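Local coordinates for protein molinate hydrolase (Gulosibacter molinativorax, PDB 4UB9) that hydrolyses the thiocarbamate herbicide molinate and binds a zinc ion, at residues G33-L43 with P53-G62; R109-F118 with G375-E383. All coordinates share one frame; numbering follows the deposited sequence.

Contact 1 (G33-L43 with P53-G62)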
ATOM      1  N   GLY A  33      47.262  -0.565 -25.309  1.00 59.52           N
ATOM      2  CA  GLY A  33      47.904   0.725 -25.391  1.00 57.70           C
ATOM      3  C   GLY A  33      48.409   0.857 -26.816  1.00 59.17           C
ATOM      4  O   GLY A  33      49.025  -0.064 -27.357  1.00 60.76           O
ATOM      5  N   GLU A  34      48.180   2.026 -27.403  1.00 55.47           N
ATOM      6  CA  GLU A  34      48.601   2.305 -28.775  1.00 57.21           C
ATOM      7  C   GLU A  34      49.249   3.670 -28.986  1.00 52.80           C
ATOM      8  O   GLU A  34      49.391   4.469 -28.047  1.00 50.08           O
ATOM      9  CB  GLU A  34      47.423   2.132 -29.683  1.00 59.54           C
ATOM     10  CG  GLU A  34      47.221   0.672 -30.007  1.00 66.91           C
ATOM     11  CD  GLU A  34      46.014   0.444 -30.850  1.00 74.43           C
ATOM     12  OE1 GLU A  34      45.471   1.429 -31.393  1.00 79.07           O
ATOM     13  OE2 GLU A  34      45.595  -0.723 -30.937  1.00 92.79           O
ATOM     14  N   THR A  35      49.646   3.901 -30.230  1.00 50.60           N
ATOM     15  CA  THR A  35      50.426   5.064 -30.601  1.00 50.88           C
ATOM     16  C   THR A  35      49.647   5.960 -31.549  1.00 50.66           C
ATOM     17  O   THR A  35      49.008   5.514 -32.477  1.00 53.34           O
ATOM     18  CB  THR A  35      51.731   4.633 -31.229  1.00 49.70           C
ATOM     19  OG1 THR A  35      52.455   3.878 -30.259  1.00 50.77           O
ATOM     20  CG2 THR A  35      52.584   5.839 -31.648  1.00 52.69           C
ATOM     21  N   ILE A  36      49.674   7.247 -31.270  1.00 49.07           N
ATOM     22  CA  ILE A  36      48.854   8.212 -32.002  1.00 43.03           C
ATOM     23  C   ILE A  36      49.344   9.633 -31.714  1.00 41.88           C
ATOM     24  O   ILE A  36      49.981   9.902 -30.683  1.00 42.87           O
ATOM     25  CB  ILE A  36      47.346   8.076 -31.648  1.00 46.91           C
ATOM     26  CG1 ILE A  36      46.440   8.769 -32.683  1.00 48.26           C
ATOM     27  CG2 ILE A  36      47.045   8.661 -30.269  1.00 50.45           C
ATOM     28  CD1 ILE A  36      44.990   8.308 -32.677  1.00 44.07           C
ATOM     29  N   ALA A  37      49.025  10.548 -32.623  1.00 43.64           N
ATOM     30  CA  ALA A  37      49.321  11.963 -32.417  1.00 43.00           C
ATOM     31  C   ALA A  37      48.123  12.782 -32.739  1.00 42.35           C
ATOM     32  O   ALA A  37      47.443  12.577 -33.741  1.00 51.41           O
ATOM     33  CB  ALA A  37      50.478  12.401 -33.281  1.00 48.20           C
ATOM     34  N   ILE A  38      47.891  13.755 -31.889  1.00 44.85           N
ATOM     35  CA  ILE A  38      46.730  14.666 -32.005  1.00 45.15           C
ATOM     36  C   ILE A  38      47.373  15.992 -32.357  1.00 48.27           C
ATOM     37  O   ILE A  38      48.103  16.554 -31.542  1.00 49.88           O
ATOM     38  CB  ILE A  38      45.927  14.822 -30.678  1.00 40.19           C
ATOM     39  CG1 ILE A  38      45.885  13.515 -29.844  1.00 45.41           C
ATOM     40  CG2 ILE A  38      44.540  15.361 -30.945  1.00 39.20           C
ATOM     41  CD1 ILE A  38      45.234  12.342 -30.519  1.00 49.76           C
ATOM     42  N   VAL A  39      47.135  16.478 -33.560  1.00 48.94           N
ATOM     43  CA  VAL A  39      47.948  17.605 -34.057  1.00 49.51           C
ATOM     44  C   VAL A  39      47.192  18.924 -34.275  1.00 48.52           C
ATOM     45  O   VAL A  39      46.124  18.986 -34.899  1.00 50.06           O
ATOM     46  CB  VAL A  39      48.783  17.255 -35.327  1.00 50.56           C
ATOM     47  CG1 VAL A  39      49.402  15.880 -35.199  1.00 44.89           C
ATOM     48  CG2 VAL A  39      47.950  17.351 -36.601  1.00 52.94           C
ATOM     49  N   GLY A  40      47.790  19.981 -33.737  1.00 52.47           N
ATOM     50  CA  GLY A  40      47.517  21.338 -34.187  1.00 50.71           C
ATOM     51  C   GLY A  40      46.226  21.905 -33.669  1.00 52.13           C
ATOM     52  O   GLY A  40      45.567  22.712 -34.333  1.00 59.46           O
ATOM     53  N   GLY A  41      45.886  21.529 -32.442  1.00 53.84           N
ATOM     54  CA  GLY A  41      44.676  22.067 -31.798  1.00 48.53           C
ATOM     55  C   GLY A  41      44.981  22.921 -30.585  1.00 44.14           C
ATOM     56  O   GLY A  41      46.111  22.966 -30.112  1.00 41.06           O
ATOM     57  N   THR A  42      43.970  23.655 -30.138  1.00 45.37           N
ATOM     58  CA  THR A  42      44.039  24.395 -28.883  1.00 45.81           C
ATOM     59  C   THR A  42      43.955  23.416 -27.687  1.00 44.30           C
ATOM     60  O   THR A  42      42.947  22.750 -27.488  1.00 34.86           O
ATOM     61  CB  THR A  42      42.931  25.454 -28.811  1.00 44.72           C
ATOM     62  OG1 THR A  42      43.035  26.307 -29.957  1.00 42.15           O
ATOM     63  CG2 THR A  42      43.083  26.309 -27.548  1.00 49.02           C
ATOM     64  N   LEU A  43      45.033  23.358 -26.910  1.00 45.70           N
ATOM     65  CA  LEU A  43      45.121  22.466 -25.769  1.00 43.15           C
ATOM     66  C   LEU A  43      44.558  23.059 -24.468  1.00 41.88           C
ATOM     67  O   LEU A  43      44.965  24.152 -24.010  1.00 41.13           O
ATOM     68  CB  LEU A  43      46.551  22.036 -25.522  1.00 44.73           C
ATOM     69  CG  LEU A  43      46.750  21.110 -24.295  1.00 46.87           C
ATOM     70  CD1 LEU A  43      46.163  19.739 -24.541  1.00 44.45           C
ATOM     71  CD2 LEU A  43      48.226  20.963 -23.969  1.00 42.64           C
ATOM     72  N   PRO A  53      47.257  27.429 -28.006  1.00 44.36           N
ATOM     73  CA  PRO A  53      46.929  27.029 -29.372  1.00 44.93           C
ATOM     74  C   PRO A  53      48.051  26.240 -30.060  1.00 47.96           C
ATOM     75  O   PRO A  53      49.164  26.144 -29.551  1.00 41.67           O
ATOM     76  CB  PRO A  53      46.659  28.362 -30.093  1.00 40.87           C
ATOM     77  CG  PRO A  53      46.795  29.448 -29.066  1.00 45.14           C
ATOM     78  CD  PRO A  53      47.616  28.860 -27.956  1.00 48.37           C
ATOM     79  N   GLU A  54      47.734  25.692 -31.222  1.00 55.48           N
ATOM     80  CA  GLU A  54      48.751  25.046 -32.096  1.00 62.99           C
ATOM     81  C   GLU A  54      49.578  24.000 -31.419  1.00 55.01           C
ATOM     82  O   GLU A  54      50.815  23.998 -31.495  1.00 56.53           O
ATOM     83  CB  GLU A  54      49.650  26.097 -32.766  1.00 65.34           C
ATOM     84  CG  GLU A  54      48.938  26.527 -34.007  1.00 67.76           C
ATOM     85  CD  GLU A  54      49.248  27.906 -34.493  1.00 69.24           C
ATOM     86  OE1 GLU A  54      50.024  28.653 -33.850  1.00 64.21           O
ATOM     87  OE2 GLU A  54      48.675  28.243 -35.541  1.00 81.27           O
ATOM     88  N   THR A  55      48.877  23.177 -30.674  1.00 52.04           N
ATOM     89  CA  THR A  55      49.544  22.210 -29.823  1.00 45.90           C
ATOM     90  C   THR A  55      49.335  20.835 -30.381  1.00 42.26           C
ATOM     91  O   THR A  55      48.348  20.555 -31.022  1.00 41.09           O
ATOM     92  CB  THR A  55      49.066  22.285 -28.363  1.00 48.15           C
ATOM     93  OG1 THR A  55      49.114  23.649 -27.901  1.00 47.34           O
ATOM     94  CG2 THR A  55      49.948  21.442 -27.470  1.00 51.04           C
ATOM     95  N   THR A  56      50.345  20.027 -30.155  1.00 42.04           N
ATOM     96  CA  THR A  56      50.354  18.662 -30.534  1.00 46.08           C
ATOM     97  C   THR A  56      50.626  17.797 -29.304  1.00 48.86           C
ATOM     98  O   THR A  56      51.490  18.089 -28.480  1.00 48.87           O
ATOM     99  CB  THR A  56      51.385  18.388 -31.660  1.00 50.95           C
ATOM    100  OG1 THR A  56      50.843  18.896 -32.895  1.00 59.35           O
ATOM    101  CG2 THR A  56      51.697  16.895 -31.814  1.00 47.47           C
ATOM    102  N   VAL A  57      49.864  16.715 -29.227  1.00 47.32           N
ATOM    103  CA  VAL A  57      50.009  15.727 -28.169  1.00 44.92           C
ATOM    104  C   VAL A  57      50.394  14.386 -28.757  1.00 47.52           C
ATOM    105  O   VAL A  57      49.759  13.896 -29.698  1.00 55.71           O
ATOM    106  CB  VAL A  57      48.707  15.530 -27.398  1.00 46.77           C
ATOM    107  CG1 VAL A  57      48.891  14.462 -26.319  1.00 50.95           C
ATOM    108  CG2 VAL A  57      48.246  16.843 -26.804  1.00 42.55           C
ATOM    109  N   PHE A  58      51.458  13.818 -28.228  1.00 42.65           N
ATOM    110  CA  PHE A  58      51.996  12.608 -28.800  1.00 46.75           C
ATOM    111  C   PHE A  58      51.938  11.493 -27.787  1.00 47.00           C
ATOM    112  O   PHE A  58      52.484  11.596 -26.676  1.00 47.59           O
ATOM    113  CB  PHE A  58      53.442  12.793 -29.295  1.00 51.15           C
ATOM    114  CG  PHE A  58      53.960  11.631 -30.094  1.00 53.68           C
ATOM    115  CD1 PHE A  58      53.582  11.467 -31.405  1.00 57.68           C
ATOM    116  CD2 PHE A  58      54.870  10.729 -29.549  1.00 59.83           C
ATOM    117  CE1 PHE A  58      54.055  10.405 -32.160  1.00 60.90           C
ATOM    118  CE2 PHE A  58      55.362   9.668 -30.304  1.00 64.07           C
ATOM    119  CZ  PHE A  58      54.942   9.501 -31.612  1.00 59.12           C
ATOM    120  N   ILE A  59      51.322  10.406 -28.221  1.00 48.21           N
ATOM    121  CA  ILE A  59      51.124   9.234 -27.373  1.00 49.93           C
ATOM    122  C   ILE A  59      51.768   8.037 -28.009  1.00 46.04           C
ATOM    123  O   ILE A  59      51.582   7.772 -29.185  1.00 54.17           O
ATOM    124  CB  ILE A  59      49.624   8.927 -27.138  1.00 45.92           C
ATOM    125  CG1 ILE A  59      48.946  10.110 -26.440  1.00 41.52           C
ATOM    126  CG2 ILE A  59      49.444   7.657 -26.328  1.00 44.52           C
ATOM    127  CD1 ILE A  59      47.485  10.282 -26.840  1.00 45.37           C
ATOM    128  N   GLU A  60      52.457   7.284 -27.179  1.00 47.93           N
ATOM    129  CA  GLU A  60      53.206   6.129 -27.595  1.00 51.24           C
ATOM    130  C   GLU A  60      52.960   4.967 -26.618  1.00 49.21           C
ATOM    131  O   GLU A  60      53.213   5.079 -25.430  1.00 47.03           O
ATOM    132  CB  GLU A  60      54.671   6.510 -27.591  1.00 56.72           C
ATOM    133  CG  GLU A  60      55.541   5.681 -28.493  1.00 72.25           C
ATOM    134  CD  GLU A  60      56.998   6.134 -28.438  1.00 85.34           C
ATOM    135  OE1 GLU A  60      57.906   5.275 -28.343  1.00 79.91           O
ATOM    136  OE2 GLU A  60      57.231   7.361 -28.467  1.00 83.71           O
ATOM    137  N   ASP A  61      52.456   3.858 -27.140  1.00 48.13           N
ATOM    138  CA  ASP A  61      52.150   2.680 -26.330  1.00 52.98           C
ATOM    139  C   ASP A  61      51.282   2.983 -25.101  1.00 53.77           C
ATOM    140  O   ASP A  61      51.563   2.537 -23.988  1.00 50.16           O
ATOM    141  CB  ASP A  61      53.447   1.979 -25.920  1.00 58.64           C
ATOM    142  CG  ASP A  61      54.135   1.305 -27.102  1.00 65.13           C
ATOM    143  OD1 ASP A  61      53.633   1.420 -28.231  1.00 72.74           O
ATOM    144  OD2 ASP A  61      55.169   0.655 -26.910  1.00 71.38           O
ATOM    145  N   GLY A  62      50.245   3.779 -25.327  1.00 49.90           N
ATOM    146  CA  GLY A  62      49.280   4.110 -24.281  1.00 49.57           C
ATOM    147  C   GLY A  62      49.616   5.290 -23.389  1.00 47.37           C
ATOM    148  O   GLY A  62      48.747   5.841 -22.762  1.00 47.28           O
TER
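The F58 ring receives A37 at its edge, close to the ring plane: A37 CB lies 3.7 Å from F58 CD1. The side-chain oxygen E60 OE2, two residues along, also sits at the rim in plane. With F58 CG anti to the backbone N (chi1 -171°), the ring leans across toward the partner strand. Strands 36-39 and 55-60 form an antiparallel pair. I36 with I59 and I38 with V57 are hydrogen-bonded pairs, and A37 with F58 is a non-hydrogen-bonded pair. The isoleucines and V57 share the face turned from F58. There I36 CG2 lies 3.8 Å from I59 CD1, the two side chains side by side and pointing the same way.

At the end near G33 and G62, T35 OG1 accepts from D61 N at 3.1 Å in a nearly straight bond (165°). The same rotation about CA-CB sets T35 CG2 3.3 Å from I59 O. E34 O takes G62 N at 2.9 Å. With an alanine here in place of T35, D61 N is likely to lose this acceptor and the turn at D61 to be less firmly fixed.

The other end holds two G1 beta bulges. G40 and G41 both face T55, with G40 at positive phi (78°). E54 and T55 both face G41, where T55 N reaches G41 O at 2.8 Å. The chain turns a corner here, and L43 CB comes to rest 3.8 Å from T55 CB. T55 OG1 also reaches back to V52 O.

The pair is the middle of a four-stranded sheet, with 63-69 beyond 55-60 and 81-83 beyond 36-39. Past the corner, 41-43 runs parallel to strand 88-95. This is consistent with the small beta domain that flanks the barrel in amidohydrolases.

Contact 2 (R109-F118 with G375-E383)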
ATOM      1  N   ARG A 109      10.544   2.853  -9.660  1.00 37.58           N
ATOM      2  CA  ARG A 109      10.052   1.731 -10.442  1.00 35.60           C
ATOM      3  C   ARG A 109      11.156   1.110 -11.269  1.00 36.50           C
ATOM      4  O   ARG A 109      12.051   1.807 -11.697  1.00 35.63           O
ATOM      5  CB  ARG A 109       9.002   2.171 -11.434  1.00 33.14           C
ATOM      6  CG  ARG A 109       7.895   2.970 -10.854  1.00 34.84           C
ATOM      7  CD  ARG A 109       7.032   3.646 -11.920  1.00 38.07           C
ATOM      8  NE  ARG A 109       5.948   4.302 -11.220  1.00 44.14           N
ATOM      9  CZ  ARG A 109       4.791   3.711 -10.949  1.00 50.35           C
ATOM     10  NH1 ARG A 109       4.551   2.479 -11.383  1.00 60.42           N
ATOM     11  NH2 ARG A 109       3.861   4.342 -10.220  1.00 51.45           N
ATOM     12  N   GLY A 110      11.043  -0.185 -11.529  1.00 31.84           N
ATOM     13  CA  GLY A 110      11.892  -0.828 -12.536  1.00 32.14           C
ATOM     14  C   GLY A 110      12.871  -1.861 -12.036  1.00 31.37           C
ATOM     15  O   GLY A 110      13.423  -2.640 -12.835  1.00 33.57           O
ATOM     16  N   GLY A 111      13.163  -1.824 -10.741  1.00 29.92           N
ATOM     17  CA  GLY A 111      14.191  -2.715 -10.160  1.00 30.67           C
ATOM     18  C   GLY A 111      13.962  -4.185 -10.470  1.00 31.32           C
ATOM     19  O   GLY A 111      14.881  -4.912 -10.846  1.00 32.38           O
ATOM     20  N   ILE A 112      12.717  -4.624 -10.327  1.00 31.00           N
ATOM     21  CA  ILE A 112      12.421  -6.026 -10.483  1.00 29.43           C
ATOM     22  C   ILE A 112      12.661  -6.432 -11.924  1.00 33.32           C
ATOM     23  O   ILE A 112      13.399  -7.382 -12.186  1.00 32.05           O
ATOM     24  CB  ILE A 112      11.006  -6.382 -10.105  1.00 27.02           C
ATOM     25  CG1 ILE A 112      10.753  -6.121  -8.619  1.00 28.78           C
ATOM     26  CG2 ILE A 112      10.755  -7.872 -10.365  1.00 27.03           C
ATOM     27  CD1 ILE A 112       9.294  -6.152  -8.255  1.00 27.50           C
ATOM     28  N   GLU A 113      12.009  -5.719 -12.833  1.00 29.79           N
ATOM     29  CA  GLU A 113      12.025  -6.078 -14.254  1.00 30.94           C
ATOM     30  C   GLU A 113      13.426  -6.020 -14.812  1.00 28.81           C
ATOM     31  O   GLU A 113      13.875  -6.937 -15.501  1.00 32.04           O
ATOM     32  CB  GLU A 113      11.069  -5.225 -15.099  1.00 33.11           C
ATOM     33  CG  GLU A 113      11.342  -3.726 -15.082  1.00 34.96           C
ATOM     34  CD  GLU A 113      10.123  -2.895 -15.469  1.00 37.24           C
ATOM     35  OE1 GLU A 113       9.941  -2.598 -16.684  1.00 41.84           O
ATOM     36  OE2 GLU A 113       9.373  -2.475 -14.551  1.00 37.73           O
ATOM     37  N   TYR A 114      14.167  -5.008 -14.424  1.00 29.25           N
ATOM     38  CA  TYR A 114      15.557  -4.878 -14.879  1.00 27.73           C
ATOM     39  C   TYR A 114      16.467  -6.005 -14.356  1.00 28.40           C
ATOM     40  O   TYR A 114      17.204  -6.640 -15.110  1.00 25.96           O
ATOM     41  CB  TYR A 114      16.053  -3.541 -14.401  1.00 28.73           C
ATOM     42  CG  TYR A 114      17.503  -3.139 -14.623  1.00 31.26           C
ATOM     43  CD1 TYR A 114      17.941  -2.629 -15.864  1.00 33.21           C
ATOM     44  CD2 TYR A 114      18.401  -3.124 -13.581  1.00 33.03           C
ATOM     45  CE1 TYR A 114      19.236  -2.169 -16.040  1.00 31.53           C
ATOM     46  CE2 TYR A 114      19.712  -2.649 -13.752  1.00 31.89           C
ATOM     47  CZ  TYR A 114      20.117  -2.200 -14.981  1.00 35.08           C
ATOM     48  OH  TYR A 114      21.395  -1.741 -15.121  1.00 37.88           O
ATOM     49  N   LEU A 115      16.418  -6.262 -13.057  1.00 26.39           N
ATOM     50  CA  LEU A 115      17.326  -7.288 -12.516  1.00 27.79           C
ATOM     51  C   LEU A 115      16.953  -8.695 -12.982  1.00 29.75           C
ATOM     52  O   LEU A 115      17.824  -9.557 -13.119  1.00 28.79           O
ATOM     53  CB  LEU A 115      17.395  -7.217 -10.997  1.00 28.33           C
ATOM     54  CG  LEU A 115      18.112  -5.935 -10.498  1.00 28.78           C
ATOM     55  CD1 LEU A 115      17.989  -5.766  -8.986  1.00 32.17           C
ATOM     56  CD2 LEU A 115      19.565  -5.954 -10.876  1.00 29.26           C
ATOM     57  N   ALA A 116      15.667  -8.936 -13.175  1.00 26.72           N
ATOM     58  CA  ALA A 116      15.248 -10.253 -13.623  1.00 28.61           C
ATOM     59  C   ALA A 116      15.608 -10.426 -15.085  1.00 31.72           C
ATOM     60  O   ALA A 116      16.051 -11.491 -15.529  1.00 30.79           O
ATOM     61  CB  ALA A 116      13.771 -10.454 -13.410  1.00 31.15           C
ATOM     62  N   ARG A 117      15.434  -9.364 -15.838  1.00 32.33           N
ATOM     63  CA  ARG A 117      15.663  -9.477 -17.264  1.00 34.40           C
ATOM     64  C   ARG A 117      17.104  -9.786 -17.554  1.00 33.36           C
ATOM     65  O   ARG A 117      17.411 -10.488 -18.489  1.00 32.87           O
ATOM     66  CB  ARG A 117      15.238  -8.191 -17.983  1.00 36.15           C
ATOM     67  CG  ARG A 117      15.169  -8.313 -19.513  1.00 38.02           C
ATOM     68  CD  ARG A 117      14.862  -6.957 -20.153  1.00 37.68           C
ATOM     69  NE  ARG A 117      13.576  -6.402 -19.784  1.00 35.99           N
ATOM     70  CZ  ARG A 117      12.419  -6.768 -20.333  1.00 36.43           C
ATOM     71  NH1 ARG A 117      12.381  -7.692 -21.274  1.00 36.73           N
ATOM     72  NH2 ARG A 117      11.273  -6.214 -19.914  1.00 33.50           N
ATOM     73  N   PHE A 118      18.014  -9.210 -16.774  1.00 32.56           N
ATOM     74  CA  PHE A 118      19.445  -9.352 -17.097  1.00 31.70           C
ATOM     75  C   PHE A 118      20.241 -10.298 -16.229  1.00 32.83           C
ATOM     76  O   PHE A 118      21.440 -10.392 -16.402  1.00 31.80           O
ATOM     77  CB  PHE A 118      20.090  -7.981 -17.166  1.00 35.60           C
ATOM     78  CG  PHE A 118      19.448  -7.121 -18.206  1.00 34.88           C
ATOM     79  CD1 PHE A 118      19.527  -7.483 -19.540  1.00 36.35           C
ATOM     80  CD2 PHE A 118      18.668  -6.048 -17.858  1.00 34.23           C
ATOM     81  CE1 PHE A 118      18.885  -6.746 -20.522  1.00 35.04           C
ATOM     82  CE2 PHE A 118      18.012  -5.298 -18.833  1.00 36.40           C
ATOM     83  CZ  PHE A 118      18.127  -5.657 -20.170  1.00 36.43           C
ATOM     84  N   GLY A 375      23.131   6.449 -14.376  1.00 31.33           N
ATOM     85  CA  GLY A 375      23.132   5.048 -14.825  1.00 33.90           C
ATOM     86  C   GLY A 375      22.522   4.910 -16.196  1.00 32.71           C
ATOM     87  O   GLY A 375      21.915   5.818 -16.717  1.00 30.35           O
ATOM     88  N   CYS A 376      22.710   3.754 -16.790  1.00 36.85           N
ATOM     89  CA  CYS A 376      22.113   3.459 -18.081  1.00 36.63           C
ATOM     90  C   CYS A 376      20.716   2.896 -17.843  1.00 36.48           C
ATOM     91  O   CYS A 376      20.493   1.696 -17.626  1.00 35.50           O
ATOM     92  CB  CYS A 376      23.000   2.529 -18.892  1.00 38.46           C
ATOM     93  SG  CYS A 376      22.180   2.001 -20.407  1.00 48.56           S
ATOM     94  N   THR A 377      19.759   3.798 -17.908  1.00 37.72           N
ATOM     95  CA  THR A 377      18.389   3.522 -17.519  1.00 37.91           C
ATOM     96  C   THR A 377      17.640   2.671 -18.527  1.00 37.21           C
ATOM     97  O   THR A 377      17.748   2.851 -19.730  1.00 36.94           O
ATOM     98  CB  THR A 377      17.612   4.839 -17.312  1.00 39.03           C
ATOM     99  OG1 THR A 377      18.395   5.677 -16.462  1.00 39.92           O
ATOM    100  CG2 THR A 377      16.248   4.594 -16.643  1.00 35.61           C
ATOM    101  N   ASP A 378      16.877   1.719 -18.010  1.00 36.07           N
ATOM    102  CA  ASP A 378      16.152   0.794 -18.876  1.00 36.51           C
ATOM    103  C   ASP A 378      15.218   1.567 -19.807  1.00 33.59           C
ATOM    104  O   ASP A 378      14.460   2.428 -19.346  1.00 31.48           O
ATOM    105  CB  ASP A 378      15.343  -0.202 -18.042  1.00 36.02           C
ATOM    106  CG  ASP A 378      14.811  -1.357 -18.865  1.00 35.73           C
ATOM    107  OD1 ASP A 378      13.727  -1.200 -19.467  1.00 35.95           O
ATOM    108  OD2 ASP A 378      15.449  -2.424 -18.884  1.00 34.91           O
ATOM    109  N   PRO A 379      15.208   1.219 -21.093  1.00 32.23           N
ATOM    110  CA  PRO A 379      14.348   1.946 -22.062  1.00 31.51           C
ATOM    111  C   PRO A 379      12.881   1.870 -21.790  1.00 32.50           C
ATOM    112  O   PRO A 379      12.174   2.827 -22.040  1.00 37.06           O
ATOM    113  CB  PRO A 379      14.653   1.280 -23.378  1.00 36.19           C
ATOM    114  CG  PRO A 379      15.354   0.001 -23.047  1.00 37.72           C
ATOM    115  CD  PRO A 379      16.054   0.217 -21.743  1.00 33.93           C
ATOM    116  N   ASP A 380      12.412   0.800 -21.176  1.00 34.50           N
ATOM    117  CA  ASP A 380      10.990   0.780 -20.758  1.00 37.39           C
ATOM    118  C   ASP A 380      10.678   1.864 -19.742  1.00 34.92           C
ATOM    119  O   ASP A 380       9.575   2.427 -19.728  1.00 37.14           O
ATOM    120  CB  ASP A 380      10.541  -0.571 -20.189  1.00 38.65           C
ATOM    121  CG  ASP A 380      10.229  -1.582 -21.241  1.00 35.34           C
ATOM    122  OD1 ASP A 380       9.849  -1.218 -22.375  1.00 39.99           O
ATOM    123  OD2 ASP A 380      10.328  -2.777 -20.920  1.00 37.84           O
ATOM    124  N   ILE A 381      11.634   2.144 -18.871  1.00 35.99           N
ATOM    125  CA  ILE A 381      11.461   3.199 -17.844  1.00 38.21           C
ATOM    126  C   ILE A 381      11.614   4.596 -18.440  1.00 36.27           C
ATOM    127  O   ILE A 381      10.889   5.519 -18.087  1.00 36.07           O
ATOM    128  CB  ILE A 381      12.470   3.022 -16.690  1.00 42.63           C
ATOM    129  CG1 ILE A 381      12.155   1.746 -15.902  1.00 44.38           C
ATOM    130  CG2 ILE A 381      12.492   4.227 -15.745  1.00 37.56           C
ATOM    131  CD1 ILE A 381      11.005   1.918 -14.938  1.00 42.14           C
ATOM    132  N   LEU A 382      12.583   4.753 -19.319  1.00 38.56           N
ATOM    133  CA  LEU A 382      12.719   6.030 -20.070  1.00 38.80           C
ATOM    134  C   LEU A 382      11.457   6.341 -20.865  1.00 36.23           C
ATOM    135  O   LEU A 382      10.970   7.470 -20.911  1.00 37.26           O
ATOM    136  CB  LEU A 382      13.886   5.978 -21.035  1.00 35.21           C
ATOM    137  CG  LEU A 382      15.264   5.940 -20.381  1.00 37.71           C
ATOM    138  CD1 LEU A 382      16.346   5.823 -21.458  1.00 34.18           C
ATOM    139  CD2 LEU A 382      15.510   7.165 -19.514  1.00 38.47           C
ATOM    140  N   GLU A 383      10.941   5.296 -21.493  1.00 36.49           N
ATOM    141  CA  GLU A 383       9.766   5.392 -22.335  1.00 37.90           C
ATOM    142  C   GLU A 383       8.547   5.954 -21.565  1.00 37.14           C
ATOM    143  O   GLU A 383       7.669   6.524 -22.148  1.00 34.25           O
ATOM    144  CB  GLU A 383       9.459   4.000 -22.918  1.00 39.73           C
ATOM    145  CG  GLU A 383       8.446   3.993 -24.034  1.00 44.75           C
ATOM    146  CD  GLU A 383       8.958   4.719 -25.292  1.00 51.55           C
ATOM    147  OE1 GLU A 383      10.170   4.658 -25.600  1.00 48.90           O
ATOM    148  OE2 GLU A 383       8.143   5.419 -25.929  1.00 58.40           O
TER
HETATM  149  O   HOH W   1      22.067  -0.475 -17.385  1.00 37.32           O
HETATM  150  O   HOH W   2      13.728  -4.455 -18.019  1.00 34.12           O
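D378 meets two aromatic edges of helix 111-118, and it is also the N-cap of helix 379-383. Both segments belong to the amidohydrolase range, whose fold is a TIM barrel. D378 OD2 lies near the plane of both rings, 3.9 Å from Y114 CD1 and equally far from F118 CE2. The D378 carboxylate stands almost perpendicular to the Y114 ring, at 87°. Y114 CG is anti to its N (chi1 176°), which sends the ring past D378 toward C376. There one water joins Y114 OH and C376 O, 2.7 Å from Y114 OH.

On the next turn, R117 forms a long salt bridge to D380, with R117 NH2 3.7 Å from D380 OD2. That oxygen is well out of the guanidinium plane, so charge alone acts. A further water accepts from R117 NE and donates to D378 OD2 at 2.8 Å. E113 OE1 and D380 OD2 are like charges 4.3 Å apart, and the basic neighbours of D380 probably ease their repulsion. R117 CG lies over one face of F118. At the other end I381 CD1 touches R109 O at 3.4 Å and packs on CA of G110, the N-cap of the first helix.

A second shell holds these groups. R490 makes salt bridges to both D378 and D380, and Y488 bonds D380 OD1. D102 N bonds Y114 OH. The second subunit reaches in as well. Its E119 and R203 make salt bridges to R117 and D380, and its S197 hydrogen-bonds E113. The cap itself is the bond from D380 N to D378 OD1, 2.9 Å long, made on the anti side of the carboxylate and 27° out of its plane.

Contact 1 and contact 2 lie in different parts of the chain, their centres about 40 Å apart and their nearest atoms about 25 Å apart. They share no element. Contact 1 joins strands close in sequence at the edge of the molecule and is partly buried. Its chemistry is mainly backbone pairing, with aliphatic side chains on one face. No other subunit touches it. Contact 2 is buried and joins helices 111-118 and 379-383, far apart in sequence. It works through acids, an arginine, ring edges and waters, and the second subunit supplies several partners. Neither lies at the zinc site.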